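Local coordinates for serine protease pet (Escherichia coli, PDB 4OM9), which is a secreted autotransporter enterotoxin of enteroaggregative strains, a serine protease that probably acts on the host cytoskeletal protein alpha-fodrin, at residues A[23-28]-A[47-52]; A[321-326]-A[346-351]; A[449-454]-A[476-481]; A[525-530]-A[542-547]; A[674-679]-A[695-700]. One frame throughout, in Å; residues are numbered along the deposited sequence.

Contact 1: residues A[23-28]-A[47-52]; sequences FQPGST and VPDFSS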
# COMPACT_ATOMS: atom_id res chain seq x y z
N PHE A 23 -15.96 -3.02 -3.37
CA PHE A 23 -17.04 -3.17 -2.42
C PHE A 23 -16.54 -3.54 -1.02
O PHE A 23 -17.14 -4.38 -0.33
CB PHE A 23 -18.03 -4.23 -2.90
CG PHE A 23 -18.72 -3.88 -4.19
CD1 PHE A 23 -19.69 -2.90 -4.22
CD2 PHE A 23 -18.43 -4.57 -5.36
CE1 PHE A 23 -20.35 -2.60 -5.40
CE2 PHE A 23 -19.08 -4.28 -6.52
CZ PHE A 23 -20.05 -3.28 -6.54
N GLN A 24 -15.43 -2.93 -0.63
CA GLN A 24 -14.94 -3.02 0.73
C GLN A 24 -16.00 -2.52 1.69
O GLN A 24 -16.74 -1.58 1.36
CB GLN A 24 -13.65 -2.22 0.90
CG GLN A 24 -12.60 -2.63 -0.09
CD GLN A 24 -12.27 -4.09 0.03
OE1 GLN A 24 -12.03 -4.58 1.12
NE2 GLN A 24 -12.28 -4.80 -1.09
N PRO A 25 -16.08 -3.14 2.88
CA PRO A 25 -17.06 -2.73 3.89
C PRO A 25 -16.96 -1.24 4.21
O PRO A 25 -15.86 -0.78 4.49
CB PRO A 25 -16.69 -3.58 5.12
CG PRO A 25 -15.93 -4.75 4.57
CD PRO A 25 -15.19 -4.21 3.36
N GLY A 26 -18.09 -0.53 4.16
CA GLY A 26 -18.11 0.88 4.51
C GLY A 26 -17.84 1.83 3.34
O GLY A 26 -17.93 3.05 3.51
N SER A 27 -17.51 1.28 2.17
CA SER A 27 -17.26 2.11 0.99
C SER A 27 -18.50 2.89 0.59
O SER A 27 -19.57 2.32 0.35
CB SER A 27 -16.81 1.25 -0.20
OG SER A 27 -15.56 0.65 0.04
N THR A 28 -18.37 4.21 0.54
CA THR A 28 -19.46 5.06 0.08
C THR A 28 -19.25 5.47 -1.38
O THR A 28 -18.14 5.36 -1.90
CB THR A 28 -19.56 6.33 0.94
OG1 THR A 28 -18.36 7.09 0.80
CG2 THR A 28 -19.76 5.96 2.40
N VAL A 47 -21.15 0.38 1.84
CA VAL A 47 -21.34 -1.03 1.52
C VAL A 47 -21.46 -1.83 2.81
O VAL A 47 -20.68 -1.62 3.74
CB VAL A 47 -20.17 -1.59 0.67
CG1 VAL A 47 -20.34 -3.07 0.40
CG2 VAL A 47 -20.07 -0.82 -0.65
N PRO A 48 -22.43 -2.74 2.88
CA PRO A 48 -22.55 -3.59 4.07
C PRO A 48 -21.32 -4.46 4.28
O PRO A 48 -20.54 -4.68 3.35
CB PRO A 48 -23.77 -4.47 3.76
CG PRO A 48 -24.54 -3.71 2.69
CD PRO A 48 -23.49 -2.98 1.89
N ASP A 49 -21.14 -4.93 5.51
CA ASP A 49 -20.21 -6.01 5.77
C ASP A 49 -21.01 -7.30 5.71
O ASP A 49 -21.86 -7.56 6.57
CB ASP A 49 -19.51 -5.84 7.13
CG ASP A 49 -18.47 -6.92 7.41
OD1 ASP A 49 -18.66 -8.09 7.01
OD2 ASP A 49 -17.44 -6.60 8.05
N PHE A 50 -20.76 -8.10 4.69
CA PHE A 50 -21.46 -9.36 4.55
C PHE A 50 -20.79 -10.57 5.23
O PHE A 50 -21.16 -11.72 4.94
CB PHE A 50 -21.66 -9.67 3.08
CG PHE A 50 -22.49 -8.67 2.36
CD1 PHE A 50 -23.79 -8.42 2.75
CD2 PHE A 50 -21.96 -7.96 1.27
CE1 PHE A 50 -24.57 -7.50 2.09
CE2 PHE A 50 -22.74 -7.04 0.59
CZ PHE A 50 -24.04 -6.80 1.00
N SER A 51 -19.85 -10.35 6.13
CA SER A 51 -19.14 -11.51 6.69
C SER A 51 -19.98 -12.32 7.71
O SER A 51 -19.56 -13.39 8.10
CB SER A 51 -17.82 -11.08 7.32
OG SER A 51 -18.00 -10.05 8.27
N SER A 52 -21.16 -11.85 8.10
CA SER A 52 -22.02 -12.66 9.00
C SER A 52 -22.79 -13.77 8.25
O SER A 52 -23.36 -14.69 8.86
CB SER A 52 -23.01 -11.77 9.74
OG SER A 52 -22.34 -10.72 10.41
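Val47 lies against the turn from Gln24 to Ser27, bonded to it through both its N and its O. Its amide N donates to Ser27 O at 2.9 Å from above the carbonyl plane, while Val47 O receives Gly26 N at 2.8 Å in plane and on a lone pair, with a nearly straight N-H (165°). The isopropyl group lies among carbonyl oxygens of the other segment: Val47 CG1, anti to the backbone N, is 3.5 Å from Phe23 O, and Val47 CG2 is 3.3 Å from Ser27 O. Val47 CG2 also meets the edge of the Phe23 ring, 4.1 Å from Phe23 CD1, the two side chains crossing at about a right angle. Farther along, Pro25 CB rests against Asp49 CB at 4.1 Å.

The receiving loop is a type II beta turn with Gly26 in its third place at a phi of 90°. Ser27 closes it twice, since its N and its OG reach Gln24 O from the same face of the carbonyl plane, OG at 2.8 Å. On the other segment Asp49 OD1 accepts from Ser51 N in an Asx turn.

Outside the two segments, the Asn19 amide joins them, with ND2 donating to Phe23 O and Pro48 O and OD1 accepting from Phe50 N. Leu16 of helix 10-17 touches Phe23, Val47 and Phe50, and Phe42 meets the Phe23 ring edge-to-face.

Direct polar joining is thus entirely between backbones, while the valine side chain adds apolar contact; two loops without regular strands are fixed to each other within the protease domain.

Contact 2: residues A[321-326]-A[346-351]; sequences NKKYTV and GSTVDW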
# COMPACT_ATOMS: atom_id res chain seq x y z
N ASN A 321 -15.29 -6.38 32.95
CA ASN A 321 -14.48 -5.70 33.96
C ASN A 321 -14.18 -6.53 35.22
O ASN A 321 -14.10 -5.98 36.32
CB ASN A 321 -15.15 -4.38 34.40
CG ASN A 321 -15.42 -3.44 33.23
OD1 ASN A 321 -14.53 -3.14 32.42
ND2 ASN A 321 -16.67 -2.97 33.13
N LYS A 322 -14.00 -7.84 35.07
CA LYS A 322 -13.69 -8.68 36.23
C LYS A 322 -12.51 -9.62 36.00
O LYS A 322 -12.19 -9.98 34.87
CB LYS A 322 -14.92 -9.49 36.65
CG LYS A 322 -16.16 -8.66 36.90
CD LYS A 322 -16.06 -7.84 38.17
CE LYS A 322 -17.31 -6.97 38.34
NZ LYS A 322 -17.53 -6.51 39.74
N LYS A 323 -11.88 -10.03 37.09
CA LYS A 323 -10.77 -10.98 37.07
C LYS A 323 -11.22 -12.39 37.49
O LYS A 323 -11.87 -12.57 38.50
CB LYS A 323 -9.65 -10.48 37.98
CG LYS A 323 -8.43 -11.39 38.05
CD LYS A 323 -7.92 -11.73 36.65
CE LYS A 323 -6.41 -11.93 36.64
NZ LYS A 323 -5.95 -13.06 37.47
N TYR A 324 -10.86 -13.39 36.68
CA TYR A 324 -11.18 -14.79 36.94
C TYR A 324 -9.96 -15.69 36.84
O TYR A 324 -9.06 -15.44 36.04
CB TYR A 324 -12.23 -15.31 35.96
CG TYR A 324 -13.60 -14.69 36.10
CD1 TYR A 324 -13.93 -13.52 35.42
CD2 TYR A 324 -14.57 -15.30 36.88
CE1 TYR A 324 -15.19 -12.96 35.53
CE2 TYR A 324 -15.83 -14.75 37.00
CZ TYR A 324 -16.14 -13.58 36.33
OH TYR A 324 -17.39 -13.03 36.46
N THR A 325 -9.93 -16.75 37.64
CA THR A 325 -8.93 -17.79 37.48
C THR A 325 -9.64 -19.13 37.30
O THR A 325 -10.69 -19.36 37.90
CB THR A 325 -7.96 -17.83 38.66
OG1 THR A 325 -7.24 -16.59 38.75
CG2 THR A 325 -6.95 -18.95 38.49
N VAL A 326 -9.10 -19.98 36.44
CA VAL A 326 -9.59 -21.33 36.24
C VAL A 326 -8.47 -22.29 36.57
O VAL A 326 -7.44 -22.33 35.89
CB VAL A 326 -10.07 -21.57 34.80
CG1 VAL A 326 -10.55 -23.00 34.65
CG2 VAL A 326 -11.16 -20.56 34.40
N GLY A 346 -13.04 -5.85 29.14
CA GLY A 346 -12.39 -5.39 30.37
C GLY A 346 -12.12 -6.47 31.41
O GLY A 346 -11.68 -6.18 32.53
N SER A 347 -12.38 -7.72 31.04
CA SER A 347 -12.14 -8.85 31.91
C SER A 347 -10.92 -9.64 31.51
O SER A 347 -10.55 -9.71 30.34
CB SER A 347 -13.37 -9.77 31.94
OG SER A 347 -14.34 -9.31 32.87
N THR A 348 -10.29 -10.26 32.51
CA THR A 348 -9.20 -11.19 32.26
C THR A 348 -9.46 -12.54 32.94
O THR A 348 -9.75 -12.61 34.14
CB THR A 348 -7.85 -10.63 32.74
OG1 THR A 348 -7.50 -9.48 31.95
CG2 THR A 348 -6.76 -11.69 32.62
N VAL A 349 -9.33 -13.61 32.16
CA VAL A 349 -9.44 -14.97 32.67
C VAL A 349 -8.09 -15.69 32.67
O VAL A 349 -7.58 -16.07 31.61
CB VAL A 349 -10.44 -15.79 31.85
CG1 VAL A 349 -10.54 -17.18 32.42
CG2 VAL A 349 -11.80 -15.11 31.83
N ASP A 350 -7.51 -15.90 33.85
CA ASP A 350 -6.28 -16.68 33.95
C ASP A 350 -6.61 -18.15 33.73
O ASP A 350 -7.31 -18.78 34.52
CB ASP A 350 -5.56 -16.45 35.28
CG ASP A 350 -4.94 -15.08 35.36
OD1 ASP A 350 -4.77 -14.43 34.30
OD2 ASP A 350 -4.63 -14.63 36.47
N TRP A 351 -6.12 -18.67 32.63
CA TRP A 351 -6.53 -19.98 32.18
C TRP A 351 -5.43 -20.94 32.58
O TRP A 351 -4.45 -21.11 31.86
CB TRP A 351 -6.79 -19.97 30.66
CG TRP A 351 -7.23 -21.28 30.11
CD1 TRP A 351 -6.46 -22.19 29.45
CD2 TRP A 351 -8.56 -21.85 30.18
NE1 TRP A 351 -7.22 -23.29 29.10
CE2 TRP A 351 -8.49 -23.11 29.54
CE3 TRP A 351 -9.77 -21.43 30.74
CZ2 TRP A 351 -9.62 -23.95 29.43
CZ3 TRP A 351 -10.88 -22.27 30.63
CH2 TRP A 351 -10.80 -23.51 29.98
O HOH W 1 -4.36 -17.10 38.64
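Tyr324 and Val349 sit side by side in parallel strands, and the backbone bonds run continuously around them. Tyr324 N donates to Thr348 O at 2.9 Å, Asp350 N to Tyr324 O at 2.7 Å, and Val326 N to Asp350 O at 2.9 Å; Thr348 N to Lys322 O opens the series. The strand axes approach to 4.5 Å at an angle of 16°, as between successive coils of the parallel beta-helix of this passenger domain.

One side chain bonds to the opposite backbone: Ser347 OG, anti to its own carbonyl carbon, accepts Lys322 N at 2.7 Å, with an N-H angle of 165°. Asp319 O is a further partner of this hydroxyl.

Apolar contacts gather on the buried face. Val326 CG2 meets Val349 CG1 at 4.0 Å and Trp351 CE3 at 4.0 Å, and Val326 and the indole lie side by side, pointing the same way. Tyr324 CB approaches Val349 CG2, while its OH bonds to Asp319 OD1 and Trp351 NE1 to Gln375.

Lys323, Thr325, Thr348 and Asp350 make up the other, polar face. Lys323 and Asp350 form a salt bridge whose modelled length is too short to trust. Asp350 OD1 is also taken by Asn370, and a water bonds to Thr325 OG1 at 2.9 Å.

Chemically the two faces differ: Tyr324, Val326, Val349 and Trp351 pack on the buried side, polar groups line the other, and the backbone bonds join the strands between them.

Contact 3: residues A[449-454]-A[476-481]; sequences GTTITN and NVDGNV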
# COMPACT_ATOMS: atom_id res chain seq x y z
N GLY A 449 -5.38 -7.44 6.83
CA GLY A 449 -6.04 -7.35 8.12
C GLY A 449 -5.11 -7.82 9.24
O GLY A 449 -5.33 -7.50 10.41
N THR A 450 -4.07 -8.56 8.87
CA THR A 450 -3.07 -9.05 9.81
C THR A 450 -1.94 -8.05 10.04
O THR A 450 -1.38 -7.47 9.09
CB THR A 450 -2.44 -10.38 9.31
OG1 THR A 450 -3.45 -11.39 9.23
CG2 THR A 450 -1.32 -10.85 10.22
N THR A 451 -1.60 -7.84 11.31
CA THR A 451 -0.45 -7.02 11.65
C THR A 451 0.38 -7.72 12.74
O THR A 451 -0.16 -8.30 13.70
CB THR A 451 -0.86 -5.63 12.14
OG1 THR A 451 -1.78 -5.05 11.19
CG2 THR A 451 0.37 -4.73 12.29
N ILE A 452 1.69 -7.68 12.55
CA ILE A 452 2.63 -8.14 13.57
C ILE A 452 3.21 -6.90 14.17
O ILE A 452 3.70 -6.04 13.45
CB ILE A 452 3.71 -9.05 12.98
CG1 ILE A 452 3.06 -10.34 12.47
CG2 ILE A 452 4.81 -9.31 14.00
CD1 ILE A 452 4.00 -11.28 11.73
N THR A 453 3.09 -6.77 15.48
CA THR A 453 3.49 -5.54 16.15
C THR A 453 4.33 -5.82 17.39
O THR A 453 4.65 -6.97 17.71
CB THR A 453 2.26 -4.72 16.57
OG1 THR A 453 2.69 -3.41 16.96
CG2 THR A 453 1.52 -5.41 17.77
N ASN A 454 4.69 -4.76 18.10
CA ASN A 454 5.28 -4.92 19.41
C ASN A 454 4.97 -3.71 20.28
O ASN A 454 5.52 -2.63 20.08
CB ASN A 454 6.78 -5.12 19.32
CG ASN A 454 7.45 -5.08 20.68
OD1 ASN A 454 6.87 -5.51 21.67
ND2 ASN A 454 8.65 -4.51 20.75
N ASN A 476 0.76 -6.73 7.82
CA ASN A 476 1.53 -5.53 8.14
C ASN A 476 2.56 -5.71 9.27
O ASN A 476 2.64 -6.76 9.91
CB ASN A 476 0.60 -4.38 8.51
CG ASN A 476 -0.58 -4.28 7.58
OD1 ASN A 476 -0.43 -3.99 6.40
ND2 ASN A 476 -1.79 -4.51 8.12
N VAL A 477 3.35 -4.66 9.47
CA VAL A 477 4.25 -4.52 10.60
C VAL A 477 4.16 -3.10 11.13
O VAL A 477 4.25 -2.13 10.36
CB VAL A 477 5.74 -4.82 10.22
CG1 VAL A 477 6.66 -4.55 11.40
CG2 VAL A 477 5.91 -6.24 9.72
N ASP A 478 4.01 -2.96 12.44
CA ASP A 478 4.22 -1.66 13.04
C ASP A 478 4.65 -1.85 14.49
O ASP A 478 4.94 -2.97 14.91
CB ASP A 478 2.97 -0.77 12.92
CG ASP A 478 1.80 -1.24 13.78
OD1 ASP A 478 1.95 -2.17 14.60
OD2 ASP A 478 0.71 -0.66 13.64
N GLY A 479 4.70 -0.76 15.25
CA GLY A 479 5.22 -0.82 16.60
C GLY A 479 6.73 -0.96 16.67
O GLY A 479 7.46 -0.68 15.71
N ASN A 480 7.20 -1.40 17.84
CA ASN A 480 8.62 -1.42 18.17
C ASN A 480 9.32 -2.68 17.67
O ASN A 480 9.73 -3.52 18.45
CB ASN A 480 8.79 -1.28 19.69
CG ASN A 480 10.24 -1.08 20.10
OD1 ASN A 480 11.07 -0.67 19.30
ND2 ASN A 480 10.54 -1.39 21.37
N VAL A 481 9.45 -2.77 16.35
CA VAL A 481 9.93 -3.98 15.70
C VAL A 481 11.17 -3.72 14.82
O VAL A 481 11.33 -2.63 14.26
CB VAL A 481 8.80 -4.62 14.85
CG1 VAL A 481 9.28 -5.85 14.11
CG2 VAL A 481 7.55 -4.94 15.71
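The amides of Asn454 and Asn480 lie side by side, pointing the same way, with planes only 14° apart. At the edge of the Asn454 amide, Asn454 ND2 donates to Asn480 O at 2.7 Å; the acceptor lies in the amide plane and the N-H is almost straight. Asn454 CG stands anti to the backbone N (chi1 171°), which places it on the side of Asn480, and Asn480 N returns a bond to Asn454 O at 3.1 Å, in the carbonyl plane and on a lone pair. Beyond the pair, Asn454 OD1 accepts from Gly435 N and Asn456 N, and Asn480 OD1 from Asn505. At the edge of the Asn476 amide, Asn476 ND2 donates to Thr451 OG1 at 3.1 Å, again in plane, while its OD1 takes Asp501 N.

Between these asparagines run two parallel strands from successive coils of the right-handed parallel beta-helix, and Asn454 and Asn480 lie just outside the paired strand residues. Asn476 N to Thr450 O and Ile452 N to Asn476 O, the latter at 3.0 Å, join the coils. Asp478 N continues the series with a longer bond to Ile452 O.

Where the pairing ends, Thr453 OG1 donates to Asp478 OD1 at 2.8 Å, meeting that oxygen nearly head-on. Lys430 adds a long, weak ion pair to OD1. Val481 CG2 packs on Asn454 CB at 3.7 Å, with Leu463 touching Val481 from the neighbouring strand 461-465.

Contact 4: residues A[525-530]-A[542-547]; sequences IFRTTK and DWVTRI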
# COMPACT_ATOMS: atom_id res chain seq x y z
N ILE A 525 -13.80 -14.84 -7.57
CA ILE A 525 -13.75 -15.65 -8.78
C ILE A 525 -15.01 -16.50 -8.82
O ILE A 525 -15.81 -16.47 -7.90
CB ILE A 525 -12.50 -16.53 -8.82
CG1 ILE A 525 -12.58 -17.62 -7.74
CG2 ILE A 525 -11.23 -15.68 -8.65
CD1 ILE A 525 -11.30 -18.43 -7.62
N PHE A 526 -15.17 -17.26 -9.89
CA PHE A 526 -16.35 -18.08 -10.06
C PHE A 526 -16.16 -19.47 -9.47
O PHE A 526 -17.13 -20.10 -9.03
CB PHE A 526 -16.71 -18.19 -11.54
CG PHE A 526 -16.75 -16.86 -12.26
CD1 PHE A 526 -17.71 -15.91 -11.93
CD2 PHE A 526 -15.84 -16.58 -13.27
CE1 PHE A 526 -17.76 -14.70 -12.58
CE2 PHE A 526 -15.89 -15.38 -13.92
CZ PHE A 526 -16.85 -14.44 -13.57
N ARG A 527 -14.90 -19.94 -9.46
CA ARG A 527 -14.58 -21.31 -9.05
C ARG A 527 -13.08 -21.46 -8.79
O ARG A 527 -12.27 -21.07 -9.64
CB ARG A 527 -15.06 -22.30 -10.12
CG ARG A 527 -14.90 -23.77 -9.75
CD ARG A 527 -15.31 -24.69 -10.91
NE ARG A 527 -14.43 -24.57 -12.07
CZ ARG A 527 -14.78 -24.88 -13.32
NH1 ARG A 527 -16.01 -25.32 -13.59
NH2 ARG A 527 -13.91 -24.74 -14.31
N THR A 528 -12.68 -22.00 -7.64
CA THR A 528 -11.24 -22.02 -7.35
C THR A 528 -10.60 -23.34 -7.78
O THR A 528 -9.44 -23.35 -8.14
CB THR A 528 -10.91 -21.70 -5.84
OG1 THR A 528 -9.98 -22.65 -5.31
CG2 THR A 528 -12.12 -21.67 -4.99
N THR A 529 -11.36 -24.44 -7.79
CA THR A 529 -10.86 -25.67 -8.43
C THR A 529 -10.94 -25.57 -9.95
O THR A 529 -11.90 -25.04 -10.51
CB THR A 529 -11.64 -26.93 -7.97
OG1 THR A 529 -13.04 -26.76 -8.24
CG2 THR A 529 -11.42 -27.19 -6.49
N LYS A 530 -9.92 -26.10 -10.62
CA LYS A 530 -9.75 -25.88 -12.04
C LYS A 530 -10.48 -26.92 -12.90
O LYS A 530 -10.36 -26.92 -14.14
CB LYS A 530 -8.25 -25.84 -12.38
CG LYS A 530 -7.48 -24.74 -11.63
CD LYS A 530 -6.13 -24.45 -12.29
CE LYS A 530 -6.30 -23.91 -13.72
NZ LYS A 530 -5.00 -23.62 -14.40
N ASP A 542 -17.52 -25.69 -20.34
CA ASP A 542 -17.48 -25.24 -18.95
C ASP A 542 -18.17 -23.90 -18.81
O ASP A 542 -17.89 -22.96 -19.58
CB ASP A 542 -16.03 -25.16 -18.47
CG ASP A 542 -15.91 -25.11 -16.96
OD1 ASP A 542 -16.83 -24.60 -16.28
OD2 ASP A 542 -14.87 -25.57 -16.46
N TRP A 543 -19.06 -23.79 -17.83
CA TRP A 543 -19.79 -22.54 -17.62
C TRP A 543 -18.82 -21.41 -17.26
O TRP A 543 -19.07 -20.25 -17.57
CB TRP A 543 -20.84 -22.71 -16.53
CG TRP A 543 -20.32 -23.09 -15.16
CD1 TRP A 543 -20.17 -24.35 -14.66
CD2 TRP A 543 -19.89 -22.19 -14.12
NE1 TRP A 543 -19.68 -24.30 -13.38
CE2 TRP A 543 -19.50 -22.99 -13.02
CE3 TRP A 543 -19.79 -20.80 -14.02
CZ2 TRP A 543 -19.04 -22.44 -11.83
CZ3 TRP A 543 -19.33 -20.25 -12.84
CH2 TRP A 543 -18.96 -21.07 -11.76
N VAL A 544 -17.72 -21.77 -16.62
CA VAL A 544 -16.63 -20.84 -16.34
C VAL A 544 -16.08 -20.26 -17.64
O VAL A 544 -15.92 -19.04 -17.77
CB VAL A 544 -15.52 -21.54 -15.54
CG1 VAL A 544 -14.26 -20.67 -15.46
CG2 VAL A 544 -16.04 -21.88 -14.16
N THR A 545 -15.79 -21.14 -18.59
CA THR A 545 -15.37 -20.74 -19.94
C THR A 545 -16.46 -19.90 -20.62
O THR A 545 -16.18 -18.93 -21.32
CB THR A 545 -15.03 -21.98 -20.82
OG1 THR A 545 -13.94 -22.71 -20.24
CG2 THR A 545 -14.67 -21.58 -22.25
N ARG A 546 -17.72 -20.28 -20.40
CA ARG A 546 -18.83 -19.62 -21.09
C ARG A 546 -18.98 -18.17 -20.63
O ARG A 546 -19.24 -17.27 -21.44
CB ARG A 546 -20.14 -20.37 -20.87
CG ARG A 546 -20.21 -21.71 -21.57
CD ARG A 546 -21.66 -22.21 -21.70
NE ARG A 546 -21.69 -23.65 -21.91
CZ ARG A 546 -22.75 -24.34 -22.30
NH1 ARG A 546 -23.90 -23.74 -22.55
NH2 ARG A 546 -22.64 -25.65 -22.44
N ILE A 547 -18.79 -17.94 -19.34
CA ILE A 547 -18.82 -16.57 -18.83
C ILE A 547 -17.71 -15.73 -19.49
O ILE A 547 -17.94 -14.58 -19.88
CB ILE A 547 -18.65 -16.53 -17.32
CG1 ILE A 547 -19.85 -17.19 -16.63
CG2 ILE A 547 -18.47 -15.09 -16.86
CD1 ILE A 547 -19.60 -17.50 -15.14
O HOH W 2 -18.36 -26.24 -11.96
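Arg527 and Asp542 reach toward each other tip to tip in a salt bridge. Arg527 NH1 donates to Asp542 OD1 at 2.9 Å, on the syn lone pair, though OD1 is tilted 27° from the guanidinium plane. NH2 meets OD2 in a bond whose modelled length is very short and therefore doubtful, and NH1 adds a weak bond to the same oxygen. The guanidinium and carboxylate planes stand 44° apart, so the pair is twisted rather than flat.

The carboxylate has a second duty. Asp542 OD1 also accepts Val544 N at 3.0 Å, from above the carboxylate plane, capping the first turn of the helix; two donors therefore share this oxygen. A water ties the loop to the helix as well, accepting from Arg527 NH1 and from Trp543 NE1, the latter at 2.7 Å.

Apolar contacts lie beside the charged pair. Val544 CG2 sits 3.3 Å above the centre of the Arg527 guanidinium and also covers one face of the Trp543 ring. Ile547 CD1 makes a CH-pi contact over the Phe526 ring, 4.0 Å from its centroid and 9° off the normal. Its CG2 reaches Phe526 CZ, and Phe526 CB lies 3.6 Å from Trp543 CZ3, while Phe526 O meets the indole edge. Ala10 and Leu14 of helix 10-17 also touch Phe526.

Asn566 holds the loop backbone, binding Phe526 N and Arg527 O. This is an N-capped helix start, its capping aspartate paired with an arginine from the preceding loop, here in the segment between strands 514-520 and 576-583 of the passenger domain.

Contact 5: residues A[674-679]-A[695-700]; sequences TVSSLD and SSLFTT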
# COMPACT_ATOMS: atom_id res chain seq x y z
N THR A 674 18.10 13.17 2.09
CA THR A 674 19.11 12.78 3.06
C THR A 674 20.41 12.57 2.28
O THR A 674 20.38 12.10 1.15
CB THR A 674 18.70 11.48 3.83
OG1 THR A 674 17.87 11.83 4.94
CG2 THR A 674 19.92 10.74 4.33
N VAL A 675 21.54 12.91 2.90
CA VAL A 675 22.84 12.89 2.22
C VAL A 675 23.17 11.53 1.62
O VAL A 675 23.16 10.52 2.31
CB VAL A 675 23.98 13.29 3.19
CG1 VAL A 675 25.33 13.16 2.50
CG2 VAL A 675 23.77 14.71 3.70
N SER A 676 23.49 11.51 0.33
CA SER A 676 23.80 10.27 -0.37
C SER A 676 25.28 10.14 -0.73
O SER A 676 25.91 11.09 -1.21
CB SER A 676 22.95 10.15 -1.64
OG SER A 676 21.63 9.78 -1.33
N SER A 677 25.82 8.95 -0.50
CA SER A 677 27.21 8.67 -0.76
C SER A 677 27.36 7.35 -1.52
O SER A 677 27.10 6.28 -0.98
CB SER A 677 27.99 8.66 0.55
OG SER A 677 28.88 7.56 0.60
N LEU A 678 27.76 7.43 -2.78
CA LEU A 678 27.95 6.25 -3.61
C LEU A 678 29.44 6.04 -3.93
O LEU A 678 30.10 6.89 -4.55
CB LEU A 678 27.15 6.38 -4.90
CG LEU A 678 25.64 6.15 -4.96
CD1 LEU A 678 24.93 6.24 -3.60
CD2 LEU A 678 24.97 7.08 -5.98
N ASP A 679 29.98 4.91 -3.49
CA ASP A 679 31.38 4.60 -3.75
C ASP A 679 31.48 3.39 -4.65
O ASP A 679 31.20 2.28 -4.22
CB ASP A 679 32.14 4.36 -2.46
CG ASP A 679 33.62 4.13 -2.69
OD1 ASP A 679 34.10 4.43 -3.80
OD2 ASP A 679 34.31 3.64 -1.77
N SER A 695 19.40 17.10 -1.17
CA SER A 695 20.42 16.82 -0.18
C SER A 695 21.69 16.43 -0.91
O SER A 695 21.62 15.87 -2.01
CB SER A 695 19.95 15.71 0.77
OG SER A 695 20.90 15.43 1.78
N SER A 696 22.84 16.73 -0.32
CA SER A 696 24.14 16.44 -0.96
C SER A 696 24.26 15.02 -1.53
O SER A 696 23.86 14.05 -0.90
CB SER A 696 25.27 16.66 0.04
OG SER A 696 25.60 18.02 0.20
N LEU A 697 24.83 14.92 -2.73
CA LEU A 697 25.11 13.62 -3.32
C LEU A 697 26.53 13.53 -3.87
O LEU A 697 26.86 14.19 -4.85
CB LEU A 697 24.10 13.31 -4.42
CG LEU A 697 24.30 11.98 -5.15
CD1 LEU A 697 22.97 11.27 -5.31
CD2 LEU A 697 24.96 12.20 -6.50
N PHE A 698 27.36 12.72 -3.23
CA PHE A 698 28.74 12.49 -3.66
C PHE A 698 28.86 11.09 -4.23
O PHE A 698 28.25 10.16 -3.72
CB PHE A 698 29.72 12.64 -2.50
CG PHE A 698 29.46 13.84 -1.64
CD1 PHE A 698 28.52 13.79 -0.63
CD2 PHE A 698 30.16 15.01 -1.84
CE1 PHE A 698 28.28 14.89 0.16
CE2 PHE A 698 29.93 16.11 -1.06
CZ PHE A 698 28.98 16.06 -0.05
N THR A 699 29.64 10.95 -5.29
CA THR A 699 29.81 9.65 -5.93
C THR A 699 31.16 9.53 -6.62
O THR A 699 31.55 10.39 -7.41
CB THR A 699 28.70 9.39 -6.93
OG1 THR A 699 27.44 9.46 -6.26
CG2 THR A 699 28.85 8.01 -7.54
N THR A 700 31.87 8.45 -6.31
CA THR A 700 33.15 8.18 -6.94
C THR A 700 32.94 7.58 -8.31
O THR A 700 33.89 7.27 -9.03
CB THR A 700 33.99 7.24 -6.07
OG1 THR A 700 33.29 6.00 -5.90
CG2 THR A 700 34.25 7.87 -4.71
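Leu678 and Thr699 share a grip on Phe698 O. Leu678 N comes across from the neighbouring strand to Phe698 O at 2.9 Å, in the carbonyl plane with an almost straight N-H (173°), while Thr699 OG1 donates from above that plane within its own strand. Thr699 OG1 also touches Leu678 CB at 3.4 Å, the two side chains crossing each other at a slant.

Further backbone bonds extend the pairing in both directions: Ser676 N to Ser696 O, at 2.8 Å, and Phe698 N to Ser676 O, then Thr700 N to Leu678 O.

At the far end, Thr700 OG1 donates to Asp679 OD1 at 2.7 Å on the anti lone pair, and accepts from Arg680 N. At the other end Val675 CG1 comes up to the edge of the Phe698 ring, 4.1 Å from Phe698 CE1, and on the opposite face Leu697 CD1 packs on Ser676 CB at 3.8 Å.

Ser676 OG and Ser696 OG bond to Ile655 N and Phe726 N, on coils to either side. Parallel strands in register, each coil giving one strand to this sheet and their axes approaching to 4.8 Å, are characteristic of a parallel beta-helix, which is right-handed in autotransporter passengers.

Contacts 2, 3 and 5 repeat one theme along the beta-helix, pairing strands of neighbouring coils. Contacts 2 and 3 belong to the same sheet, centres 26 Å apart, and contact 5 lies 32 Å beyond contact 3 between centres. Contacts 1 and 4 differ in kind, being loop against loop and loop against helix. Contact 1 lies in the protease domain, and helix 10-17 of that domain touches side chains of both, linking them although their nearest atoms are about 11 Å apart. Contact 3 comes still nearer to contact 1, with about 9 Å between nearest atoms. Contacts 4 and 5 lie on opposite sides of the chain centre, with centres 54 Å apart.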